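Local coordinates for transglutaminase-like domain-containing protein (Streptococcus suis, PDB 4XZ7) that has transglutaminase activity and acts as an antiphagocytic virulence factor, here seen as a homodimeric segment containing the transglutaminase-like domain, at the interface of chains A and B. Residues are numbered along the deposited sequence; one frame, centred on the assembly and turned at random. Chains: chain A/B, Putative uncharacterized protein.

The interface of chains A and B. Residues chain A 105, 107, 141-143; chain B 191, 253, 273, 375-376.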
loop_
_atom_site.group_PDB
_atom_site.type_symbol
_atom_site.label_atom_id
_atom_site.label_comp_id
_atom_site.label_asym_id
_atom_site.label_seq_id
_atom_site.Cartn_x
_atom_site.Cartn_y
_atom_site.Cartn_z
ATOM N N LEU A 105 -13.752 -24.282 5.104
ATOM C CA LEU A 105 -13.270 -22.954 4.746
ATOM C C LEU A 105 -11.867 -23.040 4.141
ATOM O O LEU A 105 -10.988 -23.720 4.675
ATOM C CB LEU A 105 -13.280 -22.037 5.977
ATOM C CG LEU A 105 -14.253 -20.855 5.923
ATOM C CD1 LEU A 105 -15.644 -21.307 5.573
ATOM C CD2 LEU A 105 -14.249 -20.025 7.223
ATOM N N PHE A 107 -8.645 -20.859 3.288
ATOM C CA PHE A 107 -8.088 -19.543 3.528
ATOM C C PHE A 107 -7.117 -19.167 2.437
ATOM O O PHE A 107 -6.404 -20.010 1.911
ATOM C CB PHE A 107 -7.446 -19.476 4.904
ATOM C CG PHE A 107 -8.443 -19.278 5.989
ATOM C CD1 PHE A 107 -9.100 -20.361 6.542
ATOM C CD2 PHE A 107 -8.778 -17.998 6.411
ATOM C CE1 PHE A 107 -10.048 -20.173 7.534
ATOM C CE2 PHE A 107 -9.726 -17.806 7.391
ATOM C CZ PHE A 107 -10.361 -18.895 7.955
ATOM N N ALA A 141 -17.498 -13.147 11.143
ATOM C CA ALA A 141 -16.129 -13.552 11.478
ATOM C C ALA A 141 -15.060 -12.537 11.035
ATOM O O ALA A 141 -13.861 -12.800 11.148
ATOM C CB ALA A 141 -15.827 -14.915 10.865
ATOM N N GLY A 142 -15.483 -11.397 10.507
ATOM C CA GLY A 142 -14.550 -10.444 9.899
ATOM C C GLY A 142 -14.007 -10.931 8.556
ATOM O O GLY A 142 -12.970 -10.454 8.078
ATOM N N LEU A 143 -14.713 -11.882 7.941
ATOM C CA LEU A 143 -14.256 -12.515 6.693
ATOM C C LEU A 143 -15.124 -12.148 5.492
ATOM O O LEU A 143 -16.283 -11.758 5.643
ATOM C CB LEU A 143 -14.239 -14.045 6.836
ATOM C CG LEU A 143 -13.265 -14.702 7.819
ATOM C CD1 LEU A 143 -13.394 -16.228 7.780
ATOM C CD2 LEU A 143 -11.828 -14.277 7.521
ATOM N N PHE B 191 -5.981 -17.345 11.491
ATOM C CA PHE B 191 -7.371 -17.219 11.920
ATOM C C PHE B 191 -7.613 -17.974 13.228
ATOM O O PHE B 191 -8.270 -17.461 14.149
ATOM C CB PHE B 191 -8.328 -17.722 10.833
ATOM C CG PHE B 191 -9.784 -17.504 11.160
ATOM C CD1 PHE B 191 -10.406 -16.310 10.843
ATOM C CD2 PHE B 191 -10.528 -18.493 11.801
ATOM C CE1 PHE B 191 -11.745 -16.099 11.143
ATOM C CE2 PHE B 191 -11.863 -18.293 12.111
ATOM C CZ PHE B 191 -12.477 -17.091 11.783
ATOM N N LEU B 253 -10.643 -7.997 11.735
ATOM C CA LEU B 253 -10.740 -9.009 12.775
ATOM C C LEU B 253 -9.554 -9.015 13.728
ATOM O O LEU B 253 -9.598 -9.687 14.754
ATOM C CB LEU B 253 -10.904 -10.397 12.159
ATOM C CG LEU B 253 -9.768 -11.070 11.380
ATOM C CD1 LEU B 253 -10.132 -12.556 11.154
ATOM C CD2 LEU B 253 -9.506 -10.397 10.043
ATOM N N ARG B 273 -18.054 -12.525 17.158
ATOM C CA ARG B 273 -17.326 -13.796 17.169
ATOM C C ARG B 273 -17.368 -14.412 18.566
ATOM O O ARG B 273 -17.747 -15.574 18.721
ATOM C CB ARG B 273 -15.875 -13.616 16.715
ATOM C CG ARG B 273 -15.118 -14.918 16.543
ATOM C CD ARG B 273 -15.547 -15.667 15.284
ATOM N NE ARG B 273 -14.757 -16.880 15.083
ATOM C CZ ARG B 273 -15.119 -17.874 14.284
ATOM N NH1 ARG B 273 -16.253 -17.796 13.602
ATOM N NH2 ARG B 273 -14.358 -18.950 14.169
ATOM N N LEU B 375 -18.850 -21.321 11.533
ATOM C CA LEU B 375 -18.397 -21.710 10.188
ATOM C C LEU B 375 -17.126 -22.546 10.162
ATOM O O LEU B 375 -17.001 -23.477 9.366
ATOM C CB LEU B 375 -18.171 -20.477 9.302
ATOM C CG LEU B 375 -19.404 -19.719 8.811
ATOM C CD1 LEU B 375 -19.026 -18.815 7.634
ATOM C CD2 LEU B 375 -20.539 -20.677 8.440
ATOM N N PHE B 376 -16.173 -22.202 11.010
ATOM C CA PHE B 376 -14.872 -22.848 10.981
ATOM C C PHE B 376 -14.286 -22.796 12.372
ATOM O O PHE B 376 -14.683 -21.958 13.170
ATOM C CB PHE B 376 -13.965 -22.148 9.962
ATOM C CG PHE B 376 -12.547 -22.656 9.930
ATOM C CD1 PHE B 376 -12.214 -23.790 9.210
ATOM C CD2 PHE B 376 -11.539 -21.967 10.583
ATOM C CE1 PHE B 376 -10.899 -24.245 9.169
ATOM C CE2 PHE B 376 -10.233 -22.412 10.543
ATOM C CZ PHE B 376 -9.912 -23.554 9.838
#
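Three phenyl rings meet where A:Phe107, from strand 106-107, packs its outer end into the angle formed by B:Phe191 and B:Phe376. Its CZ lies over one face of the B:Phe191 ring, displaced toward the rim, 3.5 Å from CG of B:Phe191. Against B:Phe376 the same ring works through an edge: CE1 stands over one face of the partner, with centroids 5.3 Å apart and planes inclined by 61°, an edge-to-face pair. One chain A ring therefore contacts two chain B rings through neighbouring rim atoms. At the edge of the B:Phe191 ring, in its plane, lies the carbonyl oxygen of A:Ala141. The tip of that ring, its CZ, points at one face of the B:Arg273 guanidinium, 3.5 Å above that plane and offset toward its rim, while the main-chain O of B:Phe376 lies at the guanidinium edge, in plane.

B:Phe191 reaches chain A from helix 188-205 with CG anti to its backbone N (chi1 -175°), and its far rim meets A:Leu143, whose methyl CD1 is 3.7 Å from CE1 of B:Phe191. The methyl of A:Ala141 approaches the ring tip at CZ. A:Leu105 adds to the apolar patch by crossing B:Phe376 at a slant, its methyl CD2 3.5 Å from CB of B:Phe376 and its CB near CD1 of the same ring. Near A:Ala141, CD1 of B:Leu253 packs 3.7 Å from the main-chain O of A:Ala141, a van der Waals contact.

The residues considered bury 313 Å² of protein surface, summed over both sides, and their polar atoms make no bond between chains, so the patch probably coheres mainly through apolar packing. It recurs with chains exchanged in the two-fold homodimer. Within chain B, B:Arg273 may help to fix the B:Phe191 ring and to hold the backbone at B:Phe376: its NH2, tilted 35° from the carbonyl plane, donates a hydrogen bond of 3.2 Å to the main-chain O of B:Phe376.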